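Local coordinates for hypothetical protein PF1176 (Pyrococcus furiosus, PDB 2HJM) that is of unknown function but belongs to the DUF3216 family and forms an all-helical, probably coiled-coil-containing subunit that assembles with copies of itself, at residues L20-L25 with L63-Y67. Numbering follows the deposited sequence.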
ATOM      1  N   LEU A  20       8.395 -18.496  17.225  1.00 71.07           N
ATOM      2  CA  LEU A  20       8.721 -19.771  16.595  1.00 70.61           C
ATOM      3  C   LEU A  20      10.118 -20.266  16.954  1.00 70.89           C
ATOM      4  O   LEU A  20      10.559 -21.303  16.450  1.00 71.29           O
ATOM      5  CB  LEU A  20       8.625 -19.655  15.076  1.00 70.58           C
ATOM      6  CG  LEU A  20       7.284 -19.949  14.424  1.00 69.69           C
ATOM      7  CD1 LEU A  20       7.432 -19.904  12.913  1.00 69.80           C
ATOM      8  CD2 LEU A  20       6.828 -21.319  14.852  1.00 71.48           C
ATOM      9  N   GLU A  21      10.805 -19.522  17.816  1.00 70.60           N
ATOM     10  CA  GLU A  21      12.160 -19.860  18.247  1.00 70.35           C
ATOM     11  C   GLU A  21      13.169 -19.312  17.257  1.00 70.19           C
ATOM     12  O   GLU A  21      14.298 -19.013  17.623  1.00 71.60           O
ATOM     13  CB  GLU A  21      12.331 -21.374  18.383  1.00 70.03           C
ATOM     14  N   GLU A  22      12.753 -19.178  16.002  1.00 70.28           N
ATOM     15  CA  GLU A  22      13.621 -18.656  14.952  1.00 69.78           C
ATOM     16  C   GLU A  22      14.059 -17.256  15.320  1.00 69.23           C
ATOM     17  O   GLU A  22      13.339 -16.287  15.077  1.00 68.73           O
ATOM     18  CB  GLU A  22      12.890 -18.619  13.616  1.00 70.32           C
ATOM     19  CG  GLU A  22      13.587 -19.409  12.531  1.00 71.59           C
ATOM     20  CD  GLU A  22      13.432 -20.906  12.706  1.00 72.64           C
ATOM     21  OE1 GLU A  22      12.274 -21.376  12.779  1.00 73.15           O
ATOM     22  OE2 GLU A  22      14.461 -21.614  12.762  1.00 72.94           O
ATOM     23  N   GLU A  23      15.253 -17.173  15.906  1.00 69.53           N
ATOM     24  CA  GLU A  23      15.839 -15.918  16.359  1.00 68.88           C
ATOM     25  C   GLU A  23      16.808 -15.313  15.349  1.00 68.50           C
ATOM     26  O   GLU A  23      16.682 -14.138  14.974  1.00 68.35           O
ATOM     27  CB  GLU A  23      16.551 -16.144  17.678  1.00 69.43           C
ATOM     28  N   ASN A  24      17.783 -16.109  14.922  1.00 67.80           N
ATOM     29  CA  ASN A  24      18.764 -15.629  13.962  1.00 67.22           C
ATOM     30  C   ASN A  24      18.031 -15.072  12.734  1.00 66.58           C
ATOM     31  O   ASN A  24      18.543 -14.204  12.020  1.00 66.54           O
ATOM     32  CB  ASN A  24      19.707 -16.763  13.570  1.00 66.33           C
ATOM     33  N   LEU A  25      16.820 -15.574  12.516  1.00 65.33           N
ATOM     34  CA  LEU A  25      15.992 -15.148  11.399  1.00 64.02           C
ATOM     35  C   LEU A  25      15.462 -13.755  11.678  1.00 63.99           C
ATOM     36  O   LEU A  25      15.543 -12.865  10.830  1.00 63.87           O
ATOM     37  CB  LEU A  25      14.827 -16.113  11.219  1.00 63.34           C
ATOM     38  CG  LEU A  25      14.105 -16.052   9.880  1.00 62.26           C
ATOM     39  CD1 LEU A  25      15.123 -16.265   8.763  1.00 62.00           C
ATOM     40  CD2 LEU A  25      13.011 -17.109   9.840  1.00 60.62           C
ATOM     41  N   LEU A  63       8.975 -20.604   5.632  1.00 65.92           N
ATOM     42  CA  LEU A  63       8.600 -21.054   6.975  1.00 67.34           C
ATOM     43  C   LEU A  63       7.277 -21.790   6.892  1.00 68.79           C
ATOM     44  O   LEU A  63       7.073 -22.771   7.598  1.00 68.79           O
ATOM     45  CB  LEU A  63       8.448 -19.881   7.956  1.00 66.99           C
ATOM     46  CG  LEU A  63       9.723 -19.260   8.525  1.00 66.61           C
ATOM     47  CD1 LEU A  63       9.367 -18.221   9.552  1.00 66.26           C
ATOM     48  CD2 LEU A  63      10.565 -20.323   9.163  1.00 66.84           C
ATOM     49  N   LYS A  64       6.382 -21.311   6.029  1.00 70.49           N
ATOM     50  CA  LYS A  64       5.081 -21.944   5.860  1.00 72.94           C
ATOM     51  C   LYS A  64       5.270 -23.358   5.324  1.00 75.65           C
ATOM     52  O   LYS A  64       4.304 -24.091   5.142  1.00 77.19           O
ATOM     53  CB  LYS A  64       4.227 -21.137   4.914  1.00 71.92           C
HETATM   54  N   MSE A  65       6.525 -23.724   5.076  1.00 78.56           N
HETATM   55  CA  MSE A  65       6.894 -25.045   4.571  1.00 80.49           C
HETATM   56  C   MSE A  65       7.559 -25.845   5.691  1.00 80.17           C
HETATM   57  O   MSE A  65       7.927 -27.010   5.504  1.00 80.40           O
HETATM   58  CB  MSE A  65       7.886 -24.913   3.419  1.00 85.34           C
HETATM   59  CG  MSE A  65       7.423 -24.021   2.297  1.00 91.74           C
HETATM   60 SE   MSE A  65       5.886 -24.732   1.382  1.00101.72          SE
HETATM   61  CE  MSE A  65       4.500 -23.657   2.189  1.00 99.31           C
ATOM     62  N   LYS A  66       7.737 -25.199   6.843  1.00 78.68           N
ATOM     63  CA  LYS A  66       8.349 -25.836   8.005  1.00 77.21           C
ATOM     64  C   LYS A  66       7.345 -25.966   9.158  1.00 76.69           C
ATOM     65  O   LYS A  66       7.263 -27.008   9.801  1.00 76.70           O
ATOM     66  CB  LYS A  66       9.572 -25.039   8.455  1.00 75.48           C
ATOM     67  N   TYR A  67       6.573 -24.913   9.405  1.00 75.85           N
ATOM     68  CA  TYR A  67       5.600 -24.922  10.483  1.00 74.95           C
ATOM     69  C   TYR A  67       4.176 -24.885   9.943  1.00 75.48           C
ATOM     70  O   TYR A  67       3.973 -24.852   8.732  1.00 75.70           O
ATOM     71  CB  TYR A  67       5.855 -23.739  11.411  1.00 73.84           C
ATOM     72  CG  TYR A  67       7.278 -23.673  11.914  1.00 73.38           C
ATOM     73  CD1 TYR A  67       8.293 -23.126  11.133  1.00 73.87           C
ATOM     74  CD2 TYR A  67       7.619 -24.197  13.154  1.00 74.19           C
ATOM     75  CE1 TYR A  67       9.624 -23.106  11.576  1.00 74.42           C
ATOM     76  CE2 TYR A  67       8.945 -24.185  13.609  1.00 74.80           C
ATOM     77  CZ  TYR A  67       9.942 -23.642  12.816  1.00 75.02           C
ATOM     78  OH  TYR A  67      11.249 -23.659  13.260  1.00 74.09           O
TER
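Tyr67 lies with its ring against Leu20 and its hydroxyl beside Glu22. From CB the chain turns so that CG stands anti to the carbonyl carbon (chi1 -53°), which lays the ring alongside Leu20. CG lies near both Leu20 methyls; next, Tyr67 CD1 meets Leu20 CD1 at 3.8 Å, while Tyr67 CD2 (3.4 Å) and CE2 approach Leu20 CD2. That methyl sits over one face in a CH-pi contact, 3.9 Å from the centroid of the Tyr67 ring and displaced to the rim; leucine's two methyls can thus lie on different ring carbons at once. Farther out, CE1 and CZ approach Glu22 OE1, to which Tyr67 OH donates a weak hydrogen bond (2.5 Å), carboxylate and ring planes 59° apart. Tyrosine pairs an apolar ring with a polar end that a glutamate can meet. In this all-helical fold the contact joins the turn after helix 6-18 and the start of helix 23-34 to the end of helix 45-63 and the loop before helix 70-87. With an alanine here, the Leu20 methyls would probably lose their ring face and Glu22 OE1 its hydroxyl. Buried Leu25 CD2 and Leu63 CD1 meet tip to tip at 3.8 Å, and both leucines pack on Thr62 of the second subunit.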